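Imidazoleglycerol-phosphate dehydratase (Staphylococcus aureus subsp. aureus, PDB 2AE8) catalyses the manganese-dependent dehydration of imidazoleglycerol phosphate to imidazoleacetol phosphate, the sixth step of histidine biosynthesis. Local coordinates at residues 141-146 with 175-180; 162-167 with 192-197. One frame throughout, in Å; residues are numbered along the deposited sequence.

Contact 1: residues 141-146 with 175-180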
loop_
_atom_site.group_PDB
_atom_site.type_symbol
_atom_site.label_atom_id
_atom_site.label_comp_id
_atom_site.label_asym_id
_atom_site.label_seq_id
_atom_site.Cartn_x
_atom_site.Cartn_y
_atom_site.Cartn_z
ATOM N N TYR B 141 -9.350 19.127 36.112
ATOM C CA TYR B 141 -8.950 18.564 34.807
ATOM C C TYR B 141 -8.228 17.235 34.996
ATOM O O TYR B 141 -7.256 17.161 35.749
ATOM C CB TYR B 141 -8.010 19.515 34.032
ATOM C CG TYR B 141 -7.885 19.125 32.571
ATOM C CD1 TYR B 141 -7.003 18.114 32.157
ATOM C CD2 TYR B 141 -8.684 19.739 31.606
ATOM C CE1 TYR B 141 -6.931 17.727 30.814
ATOM C CE2 TYR B 141 -8.611 19.375 30.266
ATOM C CZ TYR B 141 -7.736 18.373 29.883
ATOM O OH TYR B 141 -7.688 18.036 28.564
ATOM N N LEU B 142 -8.686 16.213 34.272
ATOM C CA LEU B 142 -8.039 14.892 34.255
ATOM C C LEU B 142 -7.682 14.468 32.836
ATOM O O LEU B 142 -8.556 14.420 31.961
ATOM C CB LEU B 142 -8.973 13.825 34.829
ATOM C CG LEU B 142 -8.491 12.373 34.757
ATOM C CD1 LEU B 142 -7.202 12.099 35.582
ATOM C CD2 LEU B 142 -9.596 11.409 35.135
ATOM N N SER B 143 -6.416 14.110 32.646
ATOM C CA SER B 143 -5.967 13.448 31.427
ATOM C C SER B 143 -5.621 12.001 31.786
ATOM O O SER B 143 -4.619 11.737 32.439
ATOM C CB SER B 143 -4.769 14.204 30.854
ATOM O OG SER B 143 -4.309 13.592 29.678
ATOM N N PHE B 144 -6.503 11.073 31.407
ATOM C CA PHE B 144 -6.361 9.669 31.783
ATOM C C PHE B 144 -5.912 8.883 30.558
ATOM O O PHE B 144 -6.660 8.760 29.590
ATOM C CB PHE B 144 -7.714 9.133 32.280
ATOM C CG PHE B 144 -7.638 7.748 32.868
ATOM C CD1 PHE B 144 -7.391 7.570 34.227
ATOM C CD2 PHE B 144 -7.794 6.615 32.052
ATOM C CE1 PHE B 144 -7.316 6.296 34.772
ATOM C CE2 PHE B 144 -7.722 5.341 32.590
ATOM C CZ PHE B 144 -7.489 5.183 33.958
ATOM N N ASN B 145 -4.697 8.362 30.592
ATOM C CA ASN B 145 -4.093 7.760 29.399
ATOM C C ASN B 145 -3.552 6.403 29.787
ATOM O O ASN B 145 -2.358 6.265 30.067
ATOM C CB ASN B 145 -2.940 8.639 28.927
ATOM C CG ASN B 145 -3.354 10.078 28.723
ATOM O OD1 ASN B 145 -3.970 10.413 27.717
ATOM N ND2 ASN B 145 -3.036 10.939 29.696
ATOM N N ALA B 146 -4.450 5.426 29.885
ATOM C CA ALA B 146 -4.106 4.086 30.328
ATOM C C ALA B 146 -5.114 3.098 29.744
ATOM O O ALA B 146 -6.292 3.118 30.110
ATOM C CB ALA B 146 -4.125 4.016 31.862
ATOM N N THR B 175 -5.643 19.394 38.823
ATOM C CA THR B 175 -5.263 19.048 37.451
ATOM C C THR B 175 -4.394 17.796 37.595
ATOM O O THR B 175 -3.399 17.808 38.342
ATOM C CB THR B 175 -4.472 20.177 36.761
ATOM O OG1 THR B 175 -5.275 21.363 36.719
ATOM C CG2 THR B 175 -4.112 19.784 35.324
ATOM N N THR B 176 -4.773 16.715 36.921
ATOM C CA THR B 176 -4.053 15.436 37.075
ATOM C C THR B 176 -3.837 14.758 35.720
ATOM O O THR B 176 -4.768 14.673 34.929
ATOM C CB THR B 176 -4.813 14.491 38.042
ATOM O OG1 THR B 176 -4.866 15.097 39.344
ATOM C CG2 THR B 176 -4.128 13.119 38.158
ATOM N N HIS B 177 -2.604 14.311 35.460
ATOM C CA HIS B 177 -2.304 13.480 34.290
ATOM C C HIS B 177 -1.888 12.097 34.767
ATOM O O HIS B 177 -0.909 11.956 35.504
ATOM C CB HIS B 177 -1.196 14.113 33.431
ATOM C CG HIS B 177 -1.663 15.288 32.610
ATOM N ND1 HIS B 177 -1.551 15.327 31.238
ATOM C CD2 HIS B 177 -2.262 16.451 32.968
ATOM C CE1 HIS B 177 -2.065 16.456 30.781
ATOM N NE2 HIS B 177 -2.492 17.162 31.814
ATOM N N ILE B 178 -2.636 11.083 34.331
ATOM C CA ILE B 178 -2.314 9.691 34.620
ATOM C C ILE B 178 -1.864 9.011 33.322
ATOM O O ILE B 178 -2.583 9.044 32.314
ATOM C CB ILE B 178 -3.538 8.953 35.219
ATOM C CG1 ILE B 178 -3.875 9.530 36.615
ATOM C CG2 ILE B 178 -3.292 7.440 35.248
ATOM C CD1 ILE B 178 -5.118 8.961 37.255
ATOM N N ASP B 179 -0.684 8.398 33.360
ATOM C CA ASP B 179 -0.097 7.763 32.176
ATOM C C ASP B 179 0.409 6.366 32.531
ATOM O O ASP B 179 1.245 6.214 33.427
ATOM C CB ASP B 179 1.090 8.587 31.646
ATOM C CG ASP B 179 0.660 9.783 30.798
ATOM O OD1 ASP B 179 0.192 9.551 29.660
ATOM O OD2 ASP B 179 0.819 10.962 31.233
ATOM N N LEU B 180 -0.088 5.359 31.823
ATOM C CA LEU B 180 0.459 4.028 31.919
ATOM C C LEU B 180 1.549 3.964 30.879
ATOM O O LEU B 180 1.255 3.892 29.684
ATOM C CB LEU B 180 -0.611 2.996 31.563
ATOM C CG LEU B 180 -0.913 1.808 32.472
ATOM C CD1 LEU B 180 -1.564 0.680 31.639
ATOM C CD2 LEU B 180 0.270 1.314 33.283
HETATM O O HOH W 1 0.256 7.364 28.152
#
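Tyr141 to Asn145 pair in parallel with Thr175 to Asp179, neighbouring strands of a four-stranded mixed sheet joined through helix 159-171 in a beta-alpha-beta crossover. Five backbone bonds alternate in direction, from Thr176 N to Tyr141 O through to Leu180 N to Asn145 O. On the face turned to the helices, apolar side chains meet. Ile178 CD1 touches Leu142 CD1 at 4.1 Å and Phe144 CD1 at 4.0 Å; with CG1 beside its backbone N (chi1 -67°), the beta-branched isoleucine suits a strand and still extends a methyl toward both neighbours. Thr176 turns its CG2 to Leu142, while helices 159-171 and 186-205 cover this face.

The other face is polar and lies against a second subunit. Ser143 CB sits over one face of the His177 ring, 3.5 Å from its centroid, a CH-pi contact that a small serine allows. The ring's NE2 bonds to the backbone O of Asp126, and ND1 to Arg182 NH1, of that subunit; Asp179 forms salt bridges with Arg131 of its own chain and with the neighbour's Arg182. Asn145 lies alongside Asp179, amide and carboxylate planes 10° apart. Its ND2 donates to Ser143 OG at 2.9 Å, in the amide plane, and also to Ile178 O at 3.3 Å. That oxygen thus has two donors, Asn145 N and Asn145 ND2, arriving from opposite faces of its carbonyl plane.

Contact 2: residues 162-167 with 192-197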
loop_
_atom_site.group_PDB
_atom_site.type_symbol
_atom_site.label_atom_id
_atom_site.label_comp_id
_atom_site.label_asym_id
_atom_site.label_seq_id
_atom_site.Cartn_x
_atom_site.Cartn_y
_atom_site.Cartn_z
ATOM N N GLU B 162 -11.122 4.592 35.754
ATOM C CA GLU B 162 -11.165 5.966 35.223
ATOM C C GLU B 162 -12.346 6.753 35.821
ATOM O O GLU B 162 -12.223 7.940 36.122
ATOM C CB GLU B 162 -11.267 5.953 33.699
ATOM C CG GLU B 162 -11.191 7.333 33.056
ATOM C CD GLU B 162 -11.229 7.252 31.528
ATOM O OE1 GLU B 162 -11.398 6.129 31.000
ATOM O OE2 GLU B 162 -11.105 8.312 30.871
ATOM N N GLU B 163 -13.496 6.104 35.982
ATOM C CA GLU B 163 -14.640 6.778 36.622
ATOM C C GLU B 163 -14.322 7.275 38.039
ATOM O O GLU B 163 -14.765 8.354 38.426
ATOM C CB GLU B 163 -15.866 5.872 36.645
ATOM C CG GLU B 163 -16.261 5.402 35.240
ATOM C CD GLU B 163 -16.345 6.563 34.236
ATOM O OE1 GLU B 163 -15.529 6.609 33.273
ATOM O OE2 GLU B 163 -17.206 7.441 34.432
ATOM N N PHE B 164 -13.546 6.491 38.788
ATOM C CA PHE B 164 -13.168 6.852 40.160
ATOM C C PHE B 164 -12.254 8.068 40.151
ATOM O O PHE B 164 -12.495 9.042 40.871
ATOM C CB PHE B 164 -12.465 5.696 40.874
ATOM C CG PHE B 164 -11.980 6.061 42.255
ATOM C CD1 PHE B 164 -12.885 6.126 43.325
ATOM C CD2 PHE B 164 -10.649 6.373 42.480
ATOM C CE1 PHE B 164 -12.460 6.480 44.605
ATOM C CE2 PHE B 164 -10.207 6.740 43.761
ATOM C CZ PHE B 164 -11.121 6.798 44.826
ATOM N N PHE B 165 -11.217 8.024 39.313
ATOM C CA PHE B 165 -10.274 9.122 39.226
ATOM C C PHE B 165 -10.851 10.426 38.695
ATOM O O PHE B 165 -10.478 11.503 39.176
ATOM C CB PHE B 165 -8.973 8.697 38.521
ATOM C CG PHE B 165 -8.105 7.838 39.392
ATOM C CD1 PHE B 165 -7.504 8.373 40.528
ATOM C CD2 PHE B 165 -7.951 6.484 39.131
ATOM C CE1 PHE B 165 -6.728 7.572 41.370
ATOM C CE2 PHE B 165 -7.165 5.676 39.969
ATOM C CZ PHE B 165 -6.555 6.227 41.089
ATOM N N ARG B 166 -11.765 10.319 37.737
ATOM C CA ARG B 166 -12.527 11.460 37.241
ATOM C C ARG B 166 -13.343 12.120 38.357
ATOM O O ARG B 166 -13.346 13.340 38.483
ATOM C CB ARG B 166 -13.427 11.046 36.064
ATOM C CG ARG B 166 -14.277 12.178 35.481
ATOM C CD ARG B 166 -14.169 12.296 33.953
ATOM N NE ARG B 166 -14.804 11.193 33.232
ATOM C CZ ARG B 166 -14.187 10.397 32.358
ATOM N NH1 ARG B 166 -14.871 9.435 31.757
ATOM N NH2 ARG B 166 -12.899 10.562 32.072
ATOM N N ALA B 167 -14.020 11.306 39.163
ATOM C CA ALA B 167 -14.850 11.802 40.275
ATOM C C ALA B 167 -13.986 12.514 41.335
ATOM O O ALA B 167 -14.315 13.615 41.765
ATOM C CB ALA B 167 -15.660 10.658 40.907
ATOM N N ALA B 192 -0.346 0.176 40.296
ATOM C CA ALA B 192 0.658 1.216 40.023
ATOM C C ALA B 192 0.023 2.606 39.917
ATOM O O ALA B 192 0.557 3.588 40.445
ATOM C CB ALA B 192 1.469 0.886 38.740
ATOM N N ILE B 193 -1.122 2.695 39.238
ATOM C CA ILE B 193 -1.835 3.977 39.097
ATOM C C ILE B 193 -2.324 4.523 40.467
ATOM O O ILE B 193 -2.136 5.701 40.776
ATOM C CB ILE B 193 -3.028 3.859 38.128
ATOM C CG1 ILE B 193 -2.541 3.650 36.672
ATOM C CG2 ILE B 193 -3.962 5.099 38.231
ATOM C CD1 ILE B 193 -3.662 3.217 35.738
ATOM N N PHE B 194 -2.954 3.669 41.271
ATOM C CA PHE B 194 -3.366 4.075 42.624
ATOM C C PHE B 194 -2.186 4.474 43.497
ATOM O O PHE B 194 -2.252 5.493 44.181
ATOM C CB PHE B 194 -4.194 2.990 43.317
ATOM C CG PHE B 194 -5.660 3.110 43.077
ATOM C CD1 PHE B 194 -6.447 3.917 43.904
ATOM C CD2 PHE B 194 -6.266 2.420 42.025
ATOM C CE1 PHE B 194 -7.821 4.037 43.694
ATOM C CE2 PHE B 194 -7.662 2.526 41.792
ATOM C CZ PHE B 194 -8.446 3.343 42.636
ATOM N N LYS B 195 -1.104 3.703 43.464
ATOM C CA LYS B 195 0.092 4.046 44.226
ATOM C C LYS B 195 0.686 5.393 43.798
ATOM O O LYS B 195 0.987 6.248 44.633
ATOM C CB LYS B 195 1.160 2.942 44.159
ATOM C CG LYS B 195 0.816 1.633 44.942
ATOM C CD LYS B 195 1.974 0.590 44.922
ATOM C CE LYS B 195 3.307 1.161 45.478
ATOM N NZ LYS B 195 4.339 0.081 45.706
ATOM N N ALA B 196 0.855 5.585 42.494
ATOM C CA ALA B 196 1.440 6.808 41.974
ATOM C C ALA B 196 0.567 8.029 42.244
ATOM O O ALA B 196 1.088 9.062 42.622
ATOM C CB ALA B 196 1.727 6.676 40.472
ATOM N N PHE B 197 -0.739 7.933 42.018
ATOM C CA PHE B 197 -1.616 9.065 42.292
ATOM C C PHE B 197 -1.553 9.474 43.773
ATOM O O PHE B 197 -1.445 10.657 44.088
ATOM C CB PHE B 197 -3.069 8.746 41.938
ATOM C CG PHE B 197 -4.037 9.839 42.355
ATOM C CD1 PHE B 197 -4.189 10.981 41.578
ATOM C CD2 PHE B 197 -4.764 9.734 43.554
ATOM C CE1 PHE B 197 -5.065 11.999 41.956
ATOM C CE2 PHE B 197 -5.630 10.749 43.949
ATOM C CZ PHE B 197 -5.790 11.884 43.145
#
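Phe165 drives its ring between Phe194 and Phe197, presenting an edge to a face of each. Its CZ stands over the centre of the Phe194 ring, 3.6 Å from Phe194 CE1, with the planes 51° apart. The adjacent rim carbon, Phe165 CE1, comes to 3.6 Å from Phe197 CD2, and here the planes meet at 65°. Both are edge-to-face pairs, in which the slightly positive hydrogens of a phenylalanine edge suit the electron-rich ring faces. Ile193 adds its CG2 methyl 3.7 Å from Phe165 CE2. Phe164 completes the cluster: its CE2 lies 3.6 Å from Phe194 CE1, the rings inclined obliquely, while its CD2 covers a face of Phe165.

The axes of the helical segments are 12.3 Å apart, and the bulky rings span this gap. A chi1 of -74°, with CG anti to the carbonyl carbon, sends the Phe165 ring toward 192-197. Further out, helix 61-74 backs the cluster with Leu67 against Phe164, Met66 against Phe194 and Phe70 against Phe197. Away from the cluster, Glu163 is a ligand of the second manganese in this enzyme. The arrangement is a buried aromatic core between two nearly parallel helices, in the helical layer of the duplicated half-domain fold of this dehydratase.

Contacts 1 and 2 have centres about 9 Å apart and alternate along the chain: strand 141-145, helix 159-171, strand 175-182, then helix 186-205. Contact 1 lies in the mixed sheet and contact 2 in the helices packed on it, within the beta-alpha-beta sandwich. At its middle the junction is apolar, with Ile178 CD1 3.8 Å from Phe165 CG and Ile178 CG2 3.9 Å from Ile193 CG2, so one isoleucine of the sheet meets both helices. Leu142 CD2 packs on the backbone N of Arg166, and Phe144 CD2 on Glu162 CD. The two helices that carry Glu163, His187, His188 and Glu191, metal ligands of this enzyme, thus rest on a sheet whose other face meets a neighbouring subunit.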